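Local coordinates for protein invasin homolog AafB, Major fimbrial subunit of aggregative adherence fimbria II AafA chimeric construct (Escherichia coli, PDB 4OR1) that forms a minor subunit of the AAF/II fimbriae of enteroaggregative Escherichia coli, here with a fused strand from the major subunit, and is probably involved in adhesion, at residues A[26-32]-A[111-117]; A[45-50]-A[96-102]. All coordinates share one frame; numbering follows the deposited sequence.

Contacts 1 and 2 lie on opposite sides of the centre of an all-beta, immunoglobulin-like chain, their centres about 28 Å apart and their nearest atoms about 11 Å. Contact 2 is nested along the sequence: 45-50 and 96-102 both fall within the loop that 26-32 and 111-117 close. Contact 1 is a short two-stranded pair, 27-28 with 115-116, whereas contact 2 is one outer pair of a four-stranded sheet. Strand 146-154, the AafA-derived strand fused to AafB, forms the far edge of that sheet and also touches contact 1. Both contacts join AafB segments distant in sequence, which thus meet on either side of the pilin body.

Contact 1: A[26-32]-A[111-117]; sequences EQLFDGD and ADGNQWA
Gln27 lies over one face of the Trp116 indole. Its CB sits 3.8 Å from the centroid of the six-membered ring, almost on the ring normal, a CH-pi contact, and its amide is turned only 23° from the indole plane. With CG anti to the backbone N (chi1 -174°) and the chain extended, methylenes and amide all run across the ring; an extended chain ending in a flat amide can lie over the indole while staying exposed. The Phe29 ring has Asp32 OD2 at its edge, in plane, while the Asn114 amide stands nearly perpendicular to it and brings OD1 within 3.5 Å of Phe29 CD1.

Between these groups the backbones pair antiparallel. Leu28 N donates to Gln115 O at 2.8 Å, and Gln115 N returns a bond to Leu28 O. Beyond the strands, side chains take over: Asn114 OD1 accepts from Asp30 N at 2.8 Å, and Asp30 OD1 accepts from Gly113 N at 2.7 Å. Asp30 OD1 also forms a salt bridge with Arg79, which pairs with Asp112 too and probably offsets the proximity of the two carboxylates. A type II turn from Phe29 to Asp32 places Gly31 at its third position, where positive phi suits a residue without CB. Its N reaches Ala111 O, and Ala111 N reaches Asp32 O at 2.8 Å.

On the side of Leu28 and Gln115, Leu28 CD1 meets Ala117 CB at 4.2 Å, just past the strand. These apolar side chains rest on Leu76 of strand 75-80, whose Trp77 meets Gln115; Glu26 and Ala117 also touch Val154 of the fused AafA strand.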
ATOM      1  N   GLU A  26     -19.155  -2.451   5.005  1.00 63.14           N
ATOM      2  CA  GLU A  26     -19.154  -2.998   3.649  1.00 57.85           C
ATOM      3  C   GLU A  26     -19.080  -1.933   2.555  1.00 56.23           C
ATOM      4  O   GLU A  26     -18.621  -2.207   1.446  1.00 54.64           O
ATOM      5  CB  GLU A  26     -20.386  -3.880   3.433  1.00 60.44           C
ATOM      6  CG  GLU A  26     -20.078  -5.236   2.816  1.00 71.81           C
ATOM      7  CD  GLU A  26     -21.182  -6.247   3.051  1.00 79.64           C
ATOM      8  OE1 GLU A  26     -21.520  -6.499   4.227  1.00 87.22           O
ATOM      9  OE2 GLU A  26     -21.712  -6.791   2.060  1.00 80.38           O
ATOM     10  N   GLN A  27     -19.534  -0.724   2.865  1.00 56.67           N
ATOM     11  CA  GLN A  27     -19.579   0.349   1.879  1.00 61.87           C
ATOM     12  C   GLN A  27     -18.380   1.274   2.040  1.00 61.92           C
ATOM     13  O   GLN A  27     -18.240   1.948   3.062  1.00 73.35           O
ATOM     14  CB  GLN A  27     -20.897   1.132   1.972  1.00 67.41           C
ATOM     15  CG  GLN A  27     -21.060   2.173   0.870  1.00 78.16           C
ATOM     16  CD  GLN A  27     -22.353   2.975   0.973  1.00 84.83           C
ATOM     17  OE1 GLN A  27     -22.992   3.028   2.027  1.00 79.66           O
ATOM     18  NE2 GLN A  27     -22.742   3.606  -0.136  1.00 82.36           N
ATOM     19  N   LEU A  28     -17.524   1.293   1.024  1.00 52.59           N
ATOM     20  CA  LEU A  28     -16.309   2.102   1.024  1.00 47.23           C
ATOM     21  C   LEU A  28     -16.450   3.295   0.087  1.00 46.89           C
ATOM     22  O   LEU A  28     -17.095   3.201  -0.962  1.00 48.91           O
ATOM     23  CB  LEU A  28     -15.118   1.249   0.582  1.00 47.20           C
ATOM     24  CG  LEU A  28     -14.419   0.258   1.524  1.00 47.45           C
ATOM     25  CD1 LEU A  28     -15.364  -0.690   2.233  1.00 51.67           C
ATOM     26  CD2 LEU A  28     -13.442  -0.551   0.697  1.00 51.98           C
ATOM     27  N   PHE A  29     -15.839   4.411   0.465  1.00 45.68           N
ATOM     28  CA  PHE A  29     -15.861   5.608  -0.362  1.00 48.69           C
ATOM     29  C   PHE A  29     -14.473   5.935  -0.895  1.00 50.66           C
ATOM     30  O   PHE A  29     -13.476   5.600  -0.260  1.00 51.52           O
ATOM     31  CB  PHE A  29     -16.452   6.791   0.407  1.00 50.83           C
ATOM     32  CG  PHE A  29     -17.862   6.554   0.888  1.00 58.01           C
ATOM     33  CD1 PHE A  29     -18.956   6.833   0.063  1.00 62.29           C
ATOM     34  CD2 PHE A  29     -18.100   6.032   2.161  1.00 58.91           C
ATOM     35  CE1 PHE A  29     -20.271   6.599   0.505  1.00 62.13           C
ATOM     36  CE2 PHE A  29     -19.405   5.805   2.610  1.00 58.80           C
ATOM     37  CZ  PHE A  29     -20.495   6.081   1.778  1.00 58.09           C
ATOM     38  N   ASP A  30     -14.407   6.568  -2.069  1.00 50.56           N
ATOM     39  CA  ASP A  30     -13.126   6.947  -2.656  1.00 50.43           C
ATOM     40  C   ASP A  30     -12.266   7.694  -1.636  1.00 55.34           C
ATOM     41  O   ASP A  30     -12.755   8.560  -0.904  1.00 55.40           O
ATOM     42  CB  ASP A  30     -13.328   7.816  -3.882  1.00 49.16           C
ATOM     43  CG  ASP A  30     -12.027   8.082  -4.619  1.00 56.62           C
ATOM     44  OD1 ASP A  30     -11.373   7.110  -5.031  1.00 62.81           O
ATOM     45  OD2 ASP A  30     -11.655   9.260  -4.798  1.00 57.67           O
ATOM     46  N   GLY A  31     -10.993   7.330  -1.561  1.00 54.02           N
ATOM     47  CA  GLY A  31     -10.092   8.020  -0.656  1.00 52.51           C
ATOM     48  C   GLY A  31     -10.036   7.481   0.760  1.00 50.91           C
ATOM     49  O   GLY A  31      -9.058   7.742   1.465  1.00 51.50           O
ATOM     50  N   ASP A  32     -11.066   6.745   1.188  1.00 44.67           N
ATOM     51  CA  ASP A  32     -11.060   6.121   2.511  1.00 43.23           C
ATOM     52  C   ASP A  32      -9.749   5.407   2.772  1.00 46.77           C
ATOM     53  O   ASP A  32      -9.358   4.495   2.033  1.00 51.57           O
ATOM     54  CB  ASP A  32     -12.211   5.128   2.681  1.00 47.45           C
ATOM     55  CG  ASP A  32     -13.549   5.811   2.959  1.00 57.81           C
ATOM     56  OD1 ASP A  32     -13.614   7.065   2.906  1.00 65.39           O
ATOM     57  OD2 ASP A  32     -14.542   5.089   3.226  1.00 51.18           O
ATOM     58  N   ALA A 111      -9.098   3.219  -0.501  1.00 45.71           N
ATOM     59  CA  ALA A 111     -10.161   2.743  -1.369  1.00 43.71           C
ATOM     60  C   ALA A 111     -10.118   3.538  -2.659  1.00 42.62           C
ATOM     61  O   ALA A 111     -10.137   4.775  -2.628  1.00 36.37           O
ATOM     62  CB  ALA A 111     -11.503   2.905  -0.691  1.00 42.65           C
ATOM     63  N   ASP A 112     -10.032   2.815  -3.778  1.00 44.16           N
ATOM     64  CA  ASP A 112      -9.964   3.402  -5.113  1.00 46.36           C
ATOM     65  C   ASP A 112     -11.360   3.441  -5.741  1.00 45.62           C
ATOM     66  O   ASP A 112     -11.833   2.450  -6.312  1.00 45.62           O
ATOM     67  CB  ASP A 112      -8.991   2.597  -5.978  1.00 50.14           C
ATOM     68  CG  ASP A 112      -8.437   3.386  -7.142  1.00 57.42           C
ATOM     69  OD1 ASP A 112      -8.640   4.621  -7.179  1.00 62.24           O
ATOM     70  OD2 ASP A 112      -7.786   2.759  -8.019  1.00 56.49           O
ATOM     71  N   GLY A 113     -12.014   4.597  -5.620  1.00 44.60           N
ATOM     72  CA  GLY A 113     -13.411   4.770  -6.026  1.00 41.79           C
ATOM     73  C   GLY A 113     -14.383   4.122  -5.043  1.00 43.89           C
ATOM     74  O   GLY A 113     -13.992   3.222  -4.279  1.00 41.09           O
ATOM     75  N   ASN A 114     -15.647   4.569  -5.062  1.00 42.95           N
ATOM     76  CA  ASN A 114     -16.687   3.986  -4.208  1.00 43.27           C
ATOM     77  C   ASN A 114     -16.940   2.539  -4.570  1.00 45.84           C
ATOM     78  O   ASN A 114     -16.980   2.196  -5.755  1.00 51.23           O
ATOM     79  CB  ASN A 114     -17.997   4.747  -4.339  1.00 47.09           C
ATOM     80  CG  ASN A 114     -17.922   6.126  -3.771  1.00 55.38           C
ATOM     81  OD1 ASN A 114     -17.110   6.412  -2.894  1.00 64.38           O
ATOM     82  ND2 ASN A 114     -18.792   7.000  -4.245  1.00 65.13           N
ATOM     83  N   GLN A 115     -17.116   1.696  -3.554  1.00 41.31           N
ATOM     84  CA  GLN A 115     -17.336   0.267  -3.771  1.00 41.65           C
ATOM     85  C   GLN A 115     -17.996  -0.414  -2.577  1.00 43.52           C
ATOM     86  O   GLN A 115     -17.922   0.070  -1.442  1.00 44.42           O
ATOM     87  CB  GLN A 115     -16.021  -0.441  -4.124  1.00 41.18           C
ATOM     88  CG  GLN A 115     -14.890  -0.182  -3.136  1.00 46.75           C
ATOM     89  CD  GLN A 115     -13.531  -0.591  -3.671  1.00 46.90           C
ATOM     90  OE1 GLN A 115     -12.734   0.252  -4.076  1.00 56.31           O
ATOM     91  NE2 GLN A 115     -13.266  -1.881  -3.683  1.00 42.99           N
ATOM     92  N   TRP A 116     -18.637  -1.548  -2.847  1.00 41.58           N
ATOM     93  CA  TRP A 116     -19.243  -2.365  -1.815  1.00 40.39           C
ATOM     94  C   TRP A 116     -18.425  -3.636  -1.696  1.00 41.26           C
ATOM     95  O   TRP A 116     -18.459  -4.487  -2.591  1.00 43.30           O
ATOM     96  CB  TRP A 116     -20.690  -2.694  -2.191  1.00 45.38           C
ATOM     97  CG  TRP A 116     -21.614  -1.522  -2.071  1.00 50.93           C
ATOM     98  CD1 TRP A 116     -21.771  -0.504  -2.969  1.00 52.08           C
ATOM     99  CD2 TRP A 116     -22.505  -1.241  -0.988  1.00 52.02           C
ATOM    100  NE1 TRP A 116     -22.699   0.398  -2.509  1.00 48.31           N
ATOM    101  CE2 TRP A 116     -23.166  -0.030  -1.295  1.00 49.29           C
ATOM    102  CE3 TRP A 116     -22.803  -1.890   0.217  1.00 54.34           C
ATOM    103  CZ2 TRP A 116     -24.109   0.544  -0.446  1.00 50.51           C
ATOM    104  CZ3 TRP A 116     -23.742  -1.316   1.064  1.00 59.44           C
ATOM    105  CH2 TRP A 116     -24.383  -0.109   0.727  1.00 54.78           C
ATOM    106  N   ALA A 117     -17.681  -3.763  -0.599  1.00 40.59           N
ATOM    107  CA  ALA A 117     -16.789  -4.909  -0.400  1.00 42.31           C
ATOM    108  C   ALA A 117     -17.555  -6.071   0.186  1.00 46.24           C
ATOM    109  O   ALA A 117     -18.292  -5.897   1.145  1.00 49.01           O
ATOM    110  CB  ALA A 117     -15.642  -4.537   0.514  1.00 40.09           C
TER

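Contact 2: A[45-50]-A[96-102]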
ATOM      1  N   HIS A  45      20.368   8.282   1.434  1.00 58.58           N
ATOM      2  CA  HIS A  45      19.452   8.004   0.328  1.00 57.46           C
ATOM      3  C   HIS A  45      18.950   9.284  -0.333  1.00 58.33           C
ATOM      4  O   HIS A  45      18.946  10.356   0.280  1.00 58.53           O
ATOM      5  CB  HIS A  45      18.260   7.172   0.819  1.00 54.40           C
ATOM      6  CG  HIS A  45      17.470   7.841   1.898  1.00 54.09           C
ATOM      7  ND1 HIS A  45      17.742   7.664   3.237  1.00 58.16           N
ATOM      8  CD2 HIS A  45      16.426   8.701   1.834  1.00 53.78           C
ATOM      9  CE1 HIS A  45      16.892   8.382   3.953  1.00 57.64           C
ATOM     10  NE2 HIS A  45      16.083   9.018   3.126  1.00 51.72           N
ATOM     11  N   THR A  46      18.512   9.159  -1.582  1.00 63.05           N
ATOM     12  CA  THR A  46      17.900  10.273  -2.308  1.00 66.48           C
ATOM     13  C   THR A  46      16.373  10.146  -2.357  1.00 61.25           C
ATOM     14  O   THR A  46      15.661  11.122  -2.616  1.00 59.22           O
ATOM     15  CB  THR A  46      18.467  10.421  -3.744  1.00 71.32           C
ATOM     16  OG1 THR A  46      18.327   9.187  -4.456  1.00 74.65           O
ATOM     17  CG2 THR A  46      19.936  10.804  -3.706  1.00 84.31           C
ATOM     18  N   GLY A  47      15.866   8.947  -2.097  1.00 58.09           N
ATOM     19  CA  GLY A  47      14.420   8.746  -2.049  1.00 59.18           C
ATOM     20  C   GLY A  47      13.966   7.349  -1.682  1.00 54.50           C
ATOM     21  O   GLY A  47      14.772   6.505  -1.291  1.00 54.54           O
ATOM     22  N   PHE A  48      12.664   7.114  -1.827  1.00 54.41           N
ATOM     23  CA  PHE A  48      12.031   5.853  -1.445  1.00 50.75           C
ATOM     24  C   PHE A  48      11.297   5.212  -2.611  1.00 47.01           C
ATOM     25  O   PHE A  48      10.738   5.907  -3.463  1.00 45.25           O
ATOM     26  CB  PHE A  48      11.034   6.099  -0.320  1.00 48.08           C
ATOM     27  CG  PHE A  48      11.585   6.911   0.813  1.00 49.90           C
ATOM     28  CD1 PHE A  48      11.608   8.304   0.749  1.00 51.85           C
ATOM     29  CD2 PHE A  48      12.072   6.285   1.953  1.00 51.06           C
ATOM     30  CE1 PHE A  48      12.110   9.064   1.802  1.00 54.62           C
ATOM     31  CE2 PHE A  48      12.570   7.034   3.018  1.00 53.50           C
ATOM     32  CZ  PHE A  48      12.584   8.430   2.943  1.00 55.22           C
ATOM     33  N   HIS A  49      11.307   3.884  -2.638  1.00 44.41           N
ATOM     34  CA  HIS A  49      10.468   3.121  -3.557  1.00 49.55           C
ATOM     35  C   HIS A  49       9.463   2.300  -2.760  1.00 53.09           C
ATOM     36  O   HIS A  49       9.781   1.785  -1.683  1.00 58.87           O
ATOM     37  CB  HIS A  49      11.311   2.203  -4.440  1.00 48.44           C
ATOM     38  CG  HIS A  49      10.503   1.267  -5.283  1.00 52.19           C
ATOM     39  ND1 HIS A  49      10.129   1.562  -6.577  1.00 53.73           N
ATOM     40  CD2 HIS A  49       9.993   0.041  -5.013  1.00 56.08           C
ATOM     41  CE1 HIS A  49       9.431   0.556  -7.072  1.00 56.11           C
ATOM     42  NE2 HIS A  49       9.332  -0.379  -6.143  1.00 59.63           N
ATOM     43  N   ILE A  50       8.253   2.175  -3.298  1.00 48.94           N
ATOM     44  CA  ILE A  50       7.184   1.422  -2.645  1.00 47.35           C
ATOM     45  C   ILE A  50       6.346   0.699  -3.699  1.00 46.18           C
ATOM     46  O   ILE A  50       6.080   1.245  -4.769  1.00 44.28           O
ATOM     47  CB  ILE A  50       6.321   2.359  -1.748  1.00 46.81           C
ATOM     48  CG1 ILE A  50       5.534   1.580  -0.728  1.00 54.26           C
ATOM     49  CG2 ILE A  50       5.374   3.213  -2.536  1.00 53.36           C
ATOM     50  CD1 ILE A  50       6.401   0.860   0.227  1.00 72.14           C
ATOM     51  N   ILE A  96       5.814   2.673  -7.354  1.00 41.88           N
ATOM     52  CA  ILE A  96       5.814   4.141  -7.389  1.00 43.23           C
ATOM     53  C   ILE A  96       6.914   4.731  -6.494  1.00 44.54           C
ATOM     54  O   ILE A  96       7.418   4.061  -5.598  1.00 44.56           O
ATOM     55  CB  ILE A  96       4.395   4.761  -7.090  1.00 44.17           C
ATOM     56  CG1 ILE A  96       3.847   4.281  -5.762  1.00 35.38           C
ATOM     57  CG2 ILE A  96       3.365   4.456  -8.218  1.00 45.19           C
ATOM     58  CD1 ILE A  96       3.872   5.317  -4.773  1.00 35.28           C
ATOM     59  N   VAL A  97       7.285   5.987  -6.735  1.00 47.51           N
ATOM     60  CA  VAL A  97       8.519   6.546  -6.176  1.00 44.52           C
ATOM     61  C   VAL A  97       8.344   7.931  -5.567  1.00 45.48           C
ATOM     62  O   VAL A  97       7.580   8.742  -6.082  1.00 50.30           O
ATOM     63  CB  VAL A  97       9.590   6.617  -7.275  1.00 43.08           C
ATOM     64  CG1 VAL A  97      10.743   7.494  -6.859  1.00 41.24           C
ATOM     65  CG2 VAL A  97      10.084   5.214  -7.629  1.00 43.70           C
ATOM     66  N   ARG A  98       9.058   8.193  -4.470  1.00 48.50           N
ATOM     67  CA  ARG A  98       9.078   9.527  -3.832  1.00 54.25           C
ATOM     68  C   ARG A  98      10.502   9.992  -3.515  1.00 56.59           C
ATOM     69  O   ARG A  98      11.344   9.186  -3.128  1.00 59.77           O
ATOM     70  CB  ARG A  98       8.258   9.526  -2.546  1.00 51.98           C
ATOM     71  CG  ARG A  98       8.029  10.891  -1.955  1.00 54.25           C
ATOM     72  CD  ARG A  98       7.238  10.806  -0.655  1.00 64.84           C
ATOM     73  NE  ARG A  98       6.515  12.042  -0.345  1.00 75.96           N
ATOM     74  CZ  ARG A  98       7.089  13.192   0.020  1.00 90.88           C
ATOM     75  NH1 ARG A  98       8.414  13.300   0.104  1.00 92.22           N
ATOM     76  NH2 ARG A  98       6.332  14.252   0.273  1.00100.87           N
ATOM     77  N   SER A  99      10.761  11.289  -3.675  1.00 56.87           N
ATOM     78  CA  SER A  99      12.078  11.859  -3.373  1.00 54.89           C
ATOM     79  C   SER A  99      12.146  12.327  -1.928  1.00 62.95           C
ATOM     80  O   SER A  99      11.122  12.700  -1.319  1.00 65.39           O
ATOM     81  CB  SER A  99      12.402  13.037  -4.297  1.00 53.59           C
ATOM     82  OG  SER A  99      11.634  14.190  -3.956  1.00 55.96           O
ATOM     83  N   GLY A 100      13.362  12.320  -1.390  1.00 65.76           N
ATOM     84  CA  GLY A 100      13.611  12.800  -0.044  1.00 65.35           C
ATOM     85  C   GLY A 100      14.899  12.252   0.519  1.00 66.14           C
ATOM     86  O   GLY A 100      15.326  11.152   0.160  1.00 63.93           O
ATOM     87  N   GLN A 101      15.519  13.031   1.399  1.00 70.08           N
ATOM     88  CA  GLN A 101      16.703  12.574   2.116  1.00 70.77           C
ATOM     89  C   GLN A 101      16.369  12.322   3.578  1.00 66.96           C
ATOM     90  O   GLN A 101      17.167  11.720   4.296  1.00 73.34           O
ATOM     91  CB  GLN A 101      17.849  13.576   1.985  1.00 71.74           C
ATOM     92  CG  GLN A 101      18.331  13.759   0.560  1.00 75.26           C
ATOM     93  CD  GLN A 101      19.724  14.353   0.484  1.00 75.78           C
ATOM     94  OE1 GLN A 101      20.020  15.144  -0.413  1.00 74.02           O
ATOM     95  NE2 GLN A 101      20.591  13.970   1.422  1.00 74.73           N
ATOM     96  N   GLU A 102      15.181  12.767   3.996  1.00 64.79           N
ATOM     97  CA  GLU A 102      14.700  12.610   5.374  1.00 63.38           C
ATOM     98  C   GLU A 102      14.698  11.152   5.779  1.00 62.22           C
ATOM     99  O   GLU A 102      14.805  10.269   4.926  1.00 60.23           O
ATOM    100  CB  GLU A 102      13.281  13.169   5.551  1.00 68.75           C
ATOM    101  CG  GLU A 102      13.007  14.509   4.887  1.00 80.03           C
ATOM    102  CD  GLU A 102      12.553  14.360   3.446  1.00 89.86           C
ATOM    103  OE1 GLU A 102      13.096  15.092   2.589  1.00100.74           O
ATOM    104  OE2 GLU A 102      11.668  13.512   3.172  1.00 83.16           O
TER
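Phe48 and Arg98 face each other as a hydrogen-bonded antiparallel pair, Phe48 N donating to Arg98 O at 2.8 Å and Arg98 N to Phe48 O at 3.0 Å. Two residues further along, Ile50 and Ile96 repeat the arrangement. With Phe48 they make up the buried, well-packed part: the two isoleucines lie side by side and point the same way, Ile50 CG2 against Ile96 CD1. The first torsion of Ile96 (chi1 56°) sets CG1 on the side of Ile50, 3.7 Å from Ile50 CG2. Branched apolar chains suit this buried face, as does Phe48, whose CZ edge reaches Glu102 O at 3.5 Å.

The other face is looser. His49 and Val97 cross at about a right angle, ND1 3.8 Å from Val97 CG2, and Ser99 is exposed opposite Gly47. Gly47, with no side chain, lets the strands come close here, its CA 4.1 Å from Ser99 CA. Thr46, Gln101 and Glu102 are exposed; Gly100 N bonds Thr46 O at 2.9 Å, and Gln101 CG rests 3.5 Å from His45 O. The buried His45 ring tucks its edge against the backbone of Gly100 and Glu102.

Strand 96-99 forms an edge of its sheet. Across 47-52 from it runs strand 120-131, where Thr46 and Gly47 both face Leu131 in a classic beta bulge. Phe48 and Ile50 pack against Ile39 of strand 33-41, and Val105 and Phe107 of strand 104-111 cover the same side, closing the core between the two sheets.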